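Local coordinates for pyocin-S2 immunity protein (Pseudomonas aeruginosa, PDB 4QKO), which binds the nuclease domain of the bacteriocin pyocin S2 and thereby probably protects the producing cell from its toxicity, at residues K18-N23 / E32-A37; L39-L44 / D52-P57; K11-F16 / P82-G87. All coordinates share one frame; numbering follows the deposited sequence. Where two conformers were deposited one is given.

In the fold
Interactions 1, 2 and 3 show how a small four-helix immunity protein joins a continuous core to a toxin-binding face. Interactions 1 and 2 have centres about 10 Å apart and share helix 31-45; Ile20 CG2 of the first lies 3.8 Å from Leu54 CD1 of the second. Both also reach pyocin S2: residues of their segments make hydrogen bonds, and Lys42 a salt bridge, to the nuclease chain. Interaction 3 has its centre about 17 Å from that of interaction 1 and about 16 Å from that of interaction 2, touches no other protein chain of the assembly, and lies across the chain's centre from interaction 2. Aromatic packing still connects these two, with Phe41 CE1 4.0 Å from Phe13 CZ.

Interaction 1: residues K18-N23 / E32-A37; sequences KDIYTN and ESHIQA
His34 reaches from helix 31-45 to the carbonyl of Ile20 at the end of helix 10-21, a polar link between the first two helices of the four-helix colicin immunity fold. From CB the side chain leaves with CG anti to the backbone N (chi1 -165°), which sends the imidazole across to the other helix. At CD2 the ring meets the side-chain amide of Asn23, whose plane is turned 83° from that of the imidazole. The tip atom NE2 donates to Ile20 O at 2.8 Å; the bond is nearly straight, 167° at the hydrogen, and the acceptor lies in the ring plane at the ring's edge. The carbon beside it, CE1, packs against the hydroxyl of Tyr55, with Tyr55 OH 3.2 Å away. The remaining nitrogen, ND1, is hydrogen-bonded to the hydroxyl of Tyr85 of the pyocin S2 chain, so one ring spans from a helix end of the immunity protein to its toxin. With a bond at each nitrogen, the imidazole is restrained about its CB-CG bond.

Ile20 O is gripped twice, because Asn23 N also donates to it at 3.1 Å. That second bond belongs to a Schellman motif, in which Asn23, with a positive phi, is the first residue to leave helical backbone angles. Beside this polar link, Ile20 CG2 packs 3.8 Å from His34 NE2, while the longer branch, CG1 to CD1, reaches Ala37. There Ile20 CD1 makes an apolar contact with Ala37 CB at 4.0 Å and lies 3.6 Å from Ala37 O.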
loop_
_atom_site.group_PDB
_atom_site.type_symbol
_atom_site.label_atom_id
_atom_site.label_comp_id
_atom_site.label_asym_id
_atom_site.label_seq_id
_atom_site.Cartn_x
_atom_site.Cartn_y
_atom_site.Cartn_z
ATOM N N LYS A 18 -13.179 1.967 -9.750
ATOM C CA LYS A 18 -12.250 2.691 -10.617
ATOM C C LYS A 18 -11.665 3.849 -9.844
ATOM O O LYS A 18 -10.457 4.105 -9.968
ATOM C CB LYS A 18 -12.888 3.345 -11.842
ATOM C CG LYS A 18 -13.153 2.582 -13.124
ATOM C CD LYS A 18 -13.609 3.603 -14.184
ATOM C CE LYS A 18 -14.718 3.092 -15.118
ATOM N NZ LYS A 18 -14.168 2.324 -16.267
ATOM N N ASP A 19 -12.485 4.545 -9.049
ATOM C CA ASP A 19 -11.975 5.634 -8.199
ATOM C C ASP A 19 -10.931 5.205 -7.203
ATOM O O ASP A 19 -9.903 5.886 -7.029
ATOM C CB ASP A 19 -13.089 6.387 -7.473
ATOM C CG ASP A 19 -13.968 7.237 -8.453
ATOM O OD1 ASP A 19 -13.465 7.635 -9.531
ATOM O OD2 ASP A 19 -15.174 7.490 -8.148
ATOM N N ILE A 20 -11.194 4.094 -6.526
ATOM C CA ILE A 20 -10.182 3.552 -5.601
ATOM C C ILE A 20 -8.915 3.138 -6.357
ATOM O O ILE A 20 -7.801 3.526 -5.973
ATOM C CB ILE A 20 -10.712 2.310 -4.836
ATOM C CG1 ILE A 20 -11.852 2.736 -3.947
ATOM C CG2 ILE A 20 -9.578 1.680 -4.058
ATOM C CD1 ILE A 20 -12.553 1.629 -3.167
ATOM N N TYR A 21 -9.085 2.364 -7.434
ATOM C CA TYR A 21 -8.000 1.777 -8.192
ATOM C C TYR A 21 -7.074 2.792 -8.845
ATOM O O TYR A 21 -5.848 2.602 -8.825
ATOM C CB TYR A 21 -8.547 0.863 -9.274
ATOM C CG TYR A 21 -7.570 -0.047 -9.923
ATOM C CD1 TYR A 21 -7.239 -1.275 -9.357
ATOM C CD2 TYR A 21 -6.958 0.322 -11.115
ATOM C CE1 TYR A 21 -6.315 -2.092 -9.967
ATOM C CE2 TYR A 21 -6.043 -0.492 -11.752
ATOM C CZ TYR A 21 -5.718 -1.701 -11.198
ATOM O OH TYR A 21 -4.844 -2.491 -11.954
ATOM N N THR A 22 -7.647 3.853 -9.406
ATOM C CA THR A 22 -6.871 4.915 -10.043
ATOM C C THR A 22 -6.425 5.978 -9.066
ATOM O O THR A 22 -5.730 6.933 -9.473
ATOM C CB THR A 22 -7.696 5.622 -11.174
ATOM O OG1 THR A 22 -8.944 6.074 -10.630
ATOM C CG2 THR A 22 -7.955 4.623 -12.291
ATOM N N ASN A 23 -6.825 5.870 -7.809
ATOM C CA ASN A 23 -6.543 6.887 -6.819
ATOM C C ASN A 23 -7.008 8.288 -7.294
ATOM O O ASN A 23 -6.223 9.254 -7.377
ATOM C CB ASN A 23 -5.055 6.892 -6.442
ATOM C CG ASN A 23 -4.745 7.774 -5.267
ATOM O OD1 ASN A 23 -3.615 8.299 -5.143
ATOM N ND2 ASN A 23 -5.702 7.969 -4.398
ATOM N N GLU A 32 -5.791 9.129 4.059
ATOM C CA GLU A 32 -6.762 8.632 5.063
ATOM C C GLU A 32 -8.141 8.375 4.463
ATOM O O GLU A 32 -8.813 7.403 4.849
ATOM C CB GLU A 32 -6.869 9.614 6.243
ATOM C CG GLU A 32 -5.571 9.770 7.061
ATOM C CD GLU A 32 -4.433 10.648 6.426
ATOM O OE1 GLU A 32 -4.603 11.376 5.397
ATOM O OE2 GLU A 32 -3.306 10.596 6.968
ATOM N N SER A 33 -8.559 9.230 3.508
ATOM C CA SER A 33 -9.817 9.031 2.809
ATOM C C SER A 33 -9.758 7.794 1.907
ATOM O O SER A 33 -10.759 7.054 1.764
ATOM C CB SER A 33 -10.242 10.217 1.934
ATOM O OG SER A 33 -9.394 10.418 0.813
ATOM N N HIS A 34 -8.609 7.575 1.266
ATOM C CA HIS A 34 -8.463 6.387 0.430
ATOM C C HIS A 34 -8.502 5.111 1.265
ATOM O O HIS A 34 -9.084 4.098 0.845
ATOM C CB HIS A 34 -7.128 6.449 -0.340
ATOM C CG HIS A 34 -7.041 5.495 -1.460
ATOM N ND1 HIS A 34 -6.499 4.236 -1.301
ATOM C CD2 HIS A 34 -7.407 5.594 -2.758
ATOM C CE1 HIS A 34 -6.542 3.602 -2.457
ATOM N NE2 HIS A 34 -7.082 4.405 -3.368
ATOM N N ILE A 35 -7.846 5.124 2.406
ATOM C CA ILE A 35 -7.830 3.949 3.256
ATOM C C ILE A 35 -9.242 3.581 3.653
ATOM O O ILE A 35 -9.622 2.385 3.645
ATOM C CB ILE A 35 -6.923 4.118 4.500
ATOM C CG1 ILE A 35 -5.444 4.116 4.110
ATOM C CG2 ILE A 35 -7.171 2.980 5.499
ATOM C CD1 ILE A 35 -4.461 4.622 5.154
ATOM N N GLN A 36 -10.035 4.602 3.991
ATOM C CA GLN A 36 -11.438 4.382 4.328
ATOM C C GLN A 36 -12.247 3.770 3.227
ATOM O O GLN A 36 -13.044 2.861 3.466
ATOM C CB GLN A 36 -12.100 5.690 4.785
ATOM C CG GLN A 36 -11.698 5.980 6.202
ATOM C CD GLN A 36 -12.039 4.790 7.107
ATOM O OE1 GLN A 36 -13.209 4.335 7.133
ATOM N NE2 GLN A 36 -11.007 4.241 7.824
ATOM N N ALA A 37 -12.012 4.215 2.008
ATOM C CA ALA A 37 -12.717 3.647 0.864
ATOM C C ALA A 37 -12.306 2.168 0.624
ATOM O O ALA A 37 -13.139 1.345 0.333
ATOM C CB ALA A 37 -12.397 4.457 -0.339
#

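Interaction 2: residues L39-L44 / D52-P57; sequences LEFKKL and DLLYYP
The carbonyl O of Asp52 accepts the backbone N-H of Tyr56 at 2.8 Å, holding together the short helix 52-55 that presents Leu53 and Leu54 to Phe41 of helix 31-45. A brief third helix of this kind is a hallmark of the four-helix colicin immunity fold. With its CG anti to the backbone N (chi1 172°), the Phe41 ring points toward the two leucines. Leu54 lies over one face of the ring, its CG 3.9 Å from Phe41 CE2, and the two side chains run past each other in opposite directions. Leu53 crosses Phe41 at roughly a right angle and meets the far end of the ring, where Leu53 CD1 is 3.8 Å from Phe41 CZ. The contact is wholly apolar and buried; Val17 and Ile20 of helix 10-21 and Val68 of helix 65-78 also touch Phe41, so all four helices meet around one ring.

Outside this core the short helix faces pyocin S2. Leu54 O accepts a hydrogen bond from Asn71 ND2 of the pyocin S2 chain, and the Tyr55 ring meets that of Tyr85 of the same toxin chain with almost parallel planes. Leu54 CB sits 3.6 Å above the centre of the Tyr55 ring.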
loop_
_atom_site.group_PDB
_atom_site.type_symbol
_atom_site.label_atom_id
_atom_site.label_comp_id
_atom_site.label_asym_id
_atom_site.label_seq_id
_atom_site.Cartn_x
_atom_site.Cartn_y
_atom_site.Cartn_z
ATOM N N LEU A 39 -11.366 0.079 2.993
ATOM C CA LEU A 39 -12.079 -0.634 4.105
ATOM C C LEU A 39 -13.529 -0.744 3.802
ATOM O O LEU A 39 -14.102 -1.820 3.954
ATOM C CB LEU A 39 -11.834 0.061 5.438
ATOM C CG LEU A 39 -10.371 -0.029 5.968
ATOM C CD1 LEU A 39 -10.147 0.862 7.196
ATOM C CD2 LEU A 39 -9.927 -1.463 6.309
ATOM N N GLU A 40 -14.124 0.302 3.238
ATOM C CA GLU A 40 -15.501 0.230 2.747
ATOM C C GLU A 40 -15.699 -0.836 1.629
ATOM O O GLU A 40 -16.682 -1.567 1.671
ATOM C CB GLU A 40 -16.018 1.593 2.275
ATOM C CG GLU A 40 -16.359 2.514 3.428
ATOM C CD GLU A 40 -16.817 3.958 3.068
ATOM O OE1 GLU A 40 -17.724 4.127 2.205
ATOM O OE2 GLU A 40 -16.340 4.921 3.737
ATOM N N PHE A 41 -14.784 -0.883 0.647
ATOM C CA PHE A 41 -14.796 -1.898 -0.397
ATOM C C PHE A 41 -14.813 -3.289 0.212
ATOM O O PHE A 41 -15.615 -4.130 -0.211
ATOM C CB PHE A 41 -13.583 -1.703 -1.314
ATOM C CG PHE A 41 -13.351 -2.770 -2.305
ATOM C CD1 PHE A 41 -14.012 -2.772 -3.534
ATOM C CD2 PHE A 41 -12.444 -3.784 -2.053
ATOM C CE1 PHE A 41 -13.762 -3.770 -4.478
ATOM C CE2 PHE A 41 -12.196 -4.785 -3.009
ATOM C CZ PHE A 41 -12.851 -4.797 -4.215
ATOM N N LYS A 42 -13.912 -3.544 1.110
ATOM C CA LYS A 42 -13.790 -4.916 1.720
ATOM C C LYS A 42 -15.097 -5.304 2.376
ATOM O O LYS A 42 -15.634 -6.426 2.188
ATOM C CB LYS A 42 -12.713 -4.901 2.791
ATOM C CG LYS A 42 -11.327 -4.903 2.236
ATOM C CD LYS A 42 -10.259 -4.454 3.219
ATOM C CE LYS A 42 -10.328 -5.094 4.578
ATOM N NZ LYS A 42 -9.702 -6.448 4.510
ATOM N N LYS A 43 -15.670 -4.347 3.112
ATOM C CA LYS A 43 -17.006 -4.533 3.724
ATOM C C LYS A 43 -18.131 -4.769 2.731
ATOM O O LYS A 43 -18.976 -5.659 2.903
ATOM C CB LYS A 43 -17.417 -3.310 4.578
ATOM C CG LYS A 43 -16.976 -3.332 6.026
ATOM C CD LYS A 43 -18.106 -2.944 7.007
ATOM C CE LYS A 43 -18.967 -1.715 6.633
ATOM N NZ LYS A 43 -18.289 -0.384 6.806
ATOM N N LEU A 44 -18.193 -3.952 1.702
ATOM C CA LEU A 44 -19.267 -4.085 0.742
ATOM C C LEU A 44 -19.254 -5.435 0.003
ATOM O O LEU A 44 -20.313 -6.015 -0.226
ATOM C CB LEU A 44 -19.186 -3.012 -0.333
ATOM C CG LEU A 44 -20.007 -1.745 -0.405
ATOM C CD1 LEU A 44 -21.249 -1.768 0.462
ATOM C CD2 LEU A 44 -19.165 -0.514 -0.157
ATOM N N ASP A 52 -6.946 -7.654 -1.687
ATOM C CA ASP A 52 -6.068 -8.300 -2.631
ATOM C C ASP A 52 -6.719 -8.282 -4.001
ATOM O O ASP A 52 -6.012 -8.359 -4.950
ATOM C CB ASP A 52 -5.695 -9.748 -2.337
ATOM C CG ASP A 52 -4.847 -9.922 -1.097
ATOM O OD1 ASP A 52 -4.399 -8.930 -0.506
ATOM O OD2 ASP A 52 -4.600 -11.133 -0.695
ATOM N N LEU A 53 -8.055 -8.143 -4.096
ATOM C CA LEU A 53 -8.767 -8.019 -5.384
ATOM C C LEU A 53 -8.211 -6.826 -6.146
ATOM O O LEU A 53 -8.101 -6.896 -7.334
ATOM C CB LEU A 53 -10.247 -7.797 -5.153
ATOM C CG LEU A 53 -11.028 -8.972 -4.578
ATOM C CD1 LEU A 53 -12.475 -8.601 -4.446
ATOM C CD2 LEU A 53 -10.940 -10.179 -5.493
ATOM N N LEU A 54 -7.890 -5.761 -5.397
ATOM C CA LEU A 54 -7.370 -4.580 -6.030
ATOM C C LEU A 54 -5.891 -4.616 -6.308
ATOM O O LEU A 54 -5.447 -4.161 -7.343
ATOM C CB LEU A 54 -7.625 -3.393 -5.090
ATOM C CG LEU A 54 -9.060 -3.053 -4.669
ATOM C CD1 LEU A 54 -9.026 -2.082 -3.554
ATOM C CD2 LEU A 54 -9.801 -2.430 -5.821
ATOM N N TYR A 55 -5.099 -5.088 -5.350
ATOM C CA TYR A 55 -3.643 -4.973 -5.374
ATOM C C TYR A 55 -2.826 -6.214 -5.649
ATOM O O TYR A 55 -1.677 -6.116 -6.070
ATOM C CB TYR A 55 -3.151 -4.290 -4.115
ATOM C CG TYR A 55 -3.836 -2.939 -3.946
ATOM C CD1 TYR A 55 -3.673 -1.939 -4.882
ATOM C CD2 TYR A 55 -4.735 -2.726 -2.953
ATOM C CE1 TYR A 55 -4.347 -0.712 -4.758
ATOM C CE2 TYR A 55 -5.371 -1.492 -2.785
ATOM C CZ TYR A 55 -5.195 -0.507 -3.706
ATOM O OH TYR A 55 -5.912 0.666 -3.626
ATOM N N TYR A 56 -3.395 -7.376 -5.417
ATOM C CA TYR A 56 -2.688 -8.599 -5.587
ATOM C C TYR A 56 -3.631 -9.582 -6.280
ATOM O O TYR A 56 -3.997 -10.670 -5.719
ATOM C CB TYR A 56 -2.199 -9.163 -4.229
ATOM C CG TYR A 56 -1.296 -8.215 -3.518
ATOM C CD1 TYR A 56 0.046 -8.213 -3.769
ATOM C CD2 TYR A 56 -1.826 -7.317 -2.609
ATOM C CE1 TYR A 56 0.898 -7.314 -3.098
ATOM C CE2 TYR A 56 -1.027 -6.421 -1.928
ATOM C CZ TYR A 56 0.347 -6.414 -2.228
ATOM O OH TYR A 56 1.173 -5.525 -1.618
ATOM N N PRO A 57 -4.124 -9.198 -7.456
ATOM C CA PRO A 57 -5.242 -9.910 -8.071
ATOM C C PRO A 57 -4.808 -11.278 -8.598
ATOM O O PRO A 57 -3.619 -11.525 -8.921
ATOM C CB PRO A 57 -5.620 -8.984 -9.221
ATOM C CG PRO A 57 -4.322 -8.374 -9.536
ATOM C CD PRO A 57 -3.769 -8.019 -8.229
#

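Interaction 3: residues K11-F16 / P82-G87; sequences KEFLEF and PGFKAG
Phe13 of helix 10-21 and Phe84 of the C-terminal tail bring their side chains together at about a right angle, yet their rings form no regular stack. The planes are inclined by 37° and the centroids lie 5.5 Å apart, an oblique arrangement in which one end of the Phe84 ring leans on the root of Phe13. Phe84 CE1 is the leading atom, 3.6 Å from Phe13 CB and 3.7 Å from Phe13 CG. Next to it, Phe84 CZ approaches Phe13 CD2 at 3.7 Å, so the contact runs from the methylene onto one side of the ring.

The first torsions aim the two rings differently. Phe13 carries its CG anti to the backbone N (chi1 -170°), directing its ring past the tail and on into the core. Phe84 instead has its CG anti to the carbonyl carbon, at chi1 -66°, and points its CE1 and CZ end inward from an extended backbone. No hydrogen bond crosses between the segments. Glu12 and Lys85 carry opposite charges nearby, but at 4.7 Å Glu12 OE1 and Lys85 NZ are not in contact; the same Glu12 oxygen forms a salt bridge with Lys2.

The pair illustrates how an aromatic side chain can pack an irregular tail onto a helical core; Pro82 O is also hydrogen-bonded to Arg76. Ile5 touches both phenylalanine side chains. The tail follows helix 65-78, whose Lys73 packs on Phe84, while Phe13 continues inward to Val69 of that helix and to Phe41 and Thr45 of helix 31-45.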
loop_
_atom_site.group_PDB
_atom_site.type_symbol
_atom_site.label_atom_id
_atom_site.label_comp_id
_atom_site.label_asym_id
_atom_site.label_seq_id
_atom_site.Cartn_x
_atom_site.Cartn_y
_atom_site.Cartn_z
ATOM N N LYS A 11 -22.867 -0.464 -12.669
ATOM C CA LYS A 11 -22.150 0.718 -13.169
ATOM C C LYS A 11 -21.647 1.644 -12.044
ATOM O O LYS A 11 -20.492 2.167 -12.129
ATOM C CB LYS A 11 -23.028 1.484 -14.166
ATOM C CG LYS A 11 -22.337 2.663 -14.822
ATOM C CD LYS A 11 -22.485 3.934 -13.992
ATOM C CE LYS A 11 -23.645 4.782 -14.502
ATOM N NZ LYS A 11 -23.373 5.276 -15.879
ATOM N N GLU A 12 -22.476 1.853 -11.014
ATOM C CA GLU A 12 -22.103 2.637 -9.829
ATOM C C GLU A 12 -20.964 1.986 -9.050
ATOM O O GLU A 12 -20.081 2.647 -8.501
ATOM C CB GLU A 12 -23.241 2.844 -8.848
ATOM C CG GLU A 12 -24.326 3.845 -9.326
ATOM C CD GLU A 12 -25.673 3.827 -8.526
ATOM O OE1 GLU A 12 -25.966 2.868 -7.747
ATOM O OE2 GLU A 12 -26.473 4.818 -8.695
ATOM N N PHE A 13 -21.043 0.674 -8.913
ATOM C CA PHE A 13 -19.982 -0.002 -8.178
ATOM C C PHE A 13 -18.660 0.029 -8.959
ATOM O O PHE A 13 -17.628 0.200 -8.381
ATOM C CB PHE A 13 -20.352 -1.449 -7.883
ATOM C CG PHE A 13 -19.408 -2.090 -6.939
ATOM C CD1 PHE A 13 -19.364 -1.664 -5.633
ATOM C CD2 PHE A 13 -18.544 -3.088 -7.358
ATOM C CE1 PHE A 13 -18.490 -2.244 -4.721
ATOM C CE2 PHE A 13 -17.676 -3.692 -6.439
ATOM C CZ PHE A 13 -17.640 -3.249 -5.126
ATOM N N LEU A 14 -18.730 -0.113 -10.281
ATOM C CA LEU A 14 -17.556 -0.017 -11.137
ATOM C C LEU A 14 -16.927 1.357 -10.976
ATOM O O LEU A 14 -15.697 1.456 -10.837
ATOM C CB LEU A 14 -17.878 -0.367 -12.610
ATOM C CG LEU A 14 -16.780 -0.101 -13.608
ATOM C CD1 LEU A 14 -15.605 -1.029 -13.425
ATOM C CD2 LEU A 14 -17.322 -0.203 -15.020
ATOM N N GLU A 15 -17.741 2.404 -10.968
ATOM C CA GLU A 15 -17.174 3.746 -10.830
ATOM C C GLU A 15 -16.500 3.981 -9.439
ATOM O O GLU A 15 -15.438 4.601 -9.360
ATOM C CB GLU A 15 -18.241 4.780 -11.142
ATOM C CG GLU A 15 -19.063 4.490 -12.413
ATOM C CD GLU A 15 -18.315 3.776 -13.557
ATOM O OE1 GLU A 15 -17.067 3.935 -13.682
ATOM O OE2 GLU A 15 -18.985 3.086 -14.361
ATOM N N PHE A 16 -17.068 3.452 -8.358
ATOM C CA PHE A 16 -16.405 3.450 -7.046
ATOM C C PHE A 16 -15.070 2.661 -7.100
ATOM O O PHE A 16 -14.011 3.173 -6.675
ATOM C CB PHE A 16 -17.300 2.794 -6.065
ATOM C CG PHE A 16 -16.769 2.642 -4.663
ATOM C CD1 PHE A 16 -16.336 3.729 -3.918
ATOM C CD2 PHE A 16 -16.802 1.379 -4.040
ATOM C CE1 PHE A 16 -15.918 3.570 -2.572
ATOM C CE2 PHE A 16 -16.424 1.217 -2.683
ATOM C CZ PHE A 16 -15.986 2.309 -1.948
ATOM N N PRO A 82 -27.023 -11.435 -2.287
ATOM C CA PRO A 82 -27.681 -10.402 -3.127
ATOM C C PRO A 82 -26.711 -9.713 -4.096
ATOM O O PRO A 82 -25.560 -9.507 -3.736
ATOM C CB PRO A 82 -28.191 -9.351 -2.126
ATOM C CG PRO A 82 -28.167 -10.045 -0.785
ATOM C CD PRO A 82 -27.190 -11.178 -0.848
ATOM N N GLY A 83 -27.205 -9.366 -5.285
ATOM C CA GLY A 83 -26.436 -8.774 -6.320
ATOM C C GLY A 83 -26.721 -7.301 -6.455
ATOM O O GLY A 83 -27.347 -6.689 -5.625
ATOM N N PHE A 84 -26.224 -6.733 -7.529
ATOM C CA PHE A 84 -26.340 -5.316 -7.771
ATOM C C PHE A 84 -27.798 -5.016 -8.074
ATOM O O PHE A 84 -28.502 -5.827 -8.681
ATOM C CB PHE A 84 -25.499 -4.910 -8.991
ATOM C CG PHE A 84 -24.026 -5.060 -8.787
ATOM C CD1 PHE A 84 -23.403 -4.450 -7.697
ATOM C CD2 PHE A 84 -23.274 -5.816 -9.647
ATOM C CE1 PHE A 84 -22.054 -4.572 -7.504
ATOM C CE2 PHE A 84 -21.904 -5.972 -9.449
ATOM C CZ PHE A 84 -21.305 -5.363 -8.361
ATOM N N LYS A 85 -28.235 -3.847 -7.638
ATOM C CA LYS A 85 -29.457 -3.252 -8.159
ATOM C C LYS A 85 -29.474 -3.214 -9.683
ATOM O O LYS A 85 -28.473 -2.875 -10.316
ATOM C CB LYS A 85 -29.574 -1.834 -7.658
ATOM C CG LYS A 85 -30.928 -1.226 -7.970
ATOM C CD LYS A 85 -31.124 0.012 -7.100
ATOM C CE LYS A 85 -30.149 1.124 -7.465
ATOM N NZ LYS A 85 -30.582 2.430 -6.872
ATOM N N ALA A 86 -30.634 -3.514 -10.268
ATOM C CA ALA A 86 -30.784 -3.459 -11.727
ATOM C C ALA A 86 -30.589 -2.012 -12.220
ATOM O O ALA A 86 -30.942 -1.062 -11.506
ATOM C CB ALA A 86 -32.173 -3.987 -12.133
ATOM N N GLY A 87 -30.001 -1.856 -13.409
ATOM C CA GLY A 87 -29.817 -0.531 -14.051
ATOM C C GLY A 87 -30.916 -0.263 -15.075
ATOM O O GLY A 87 -30.930 0.779 -15.741
#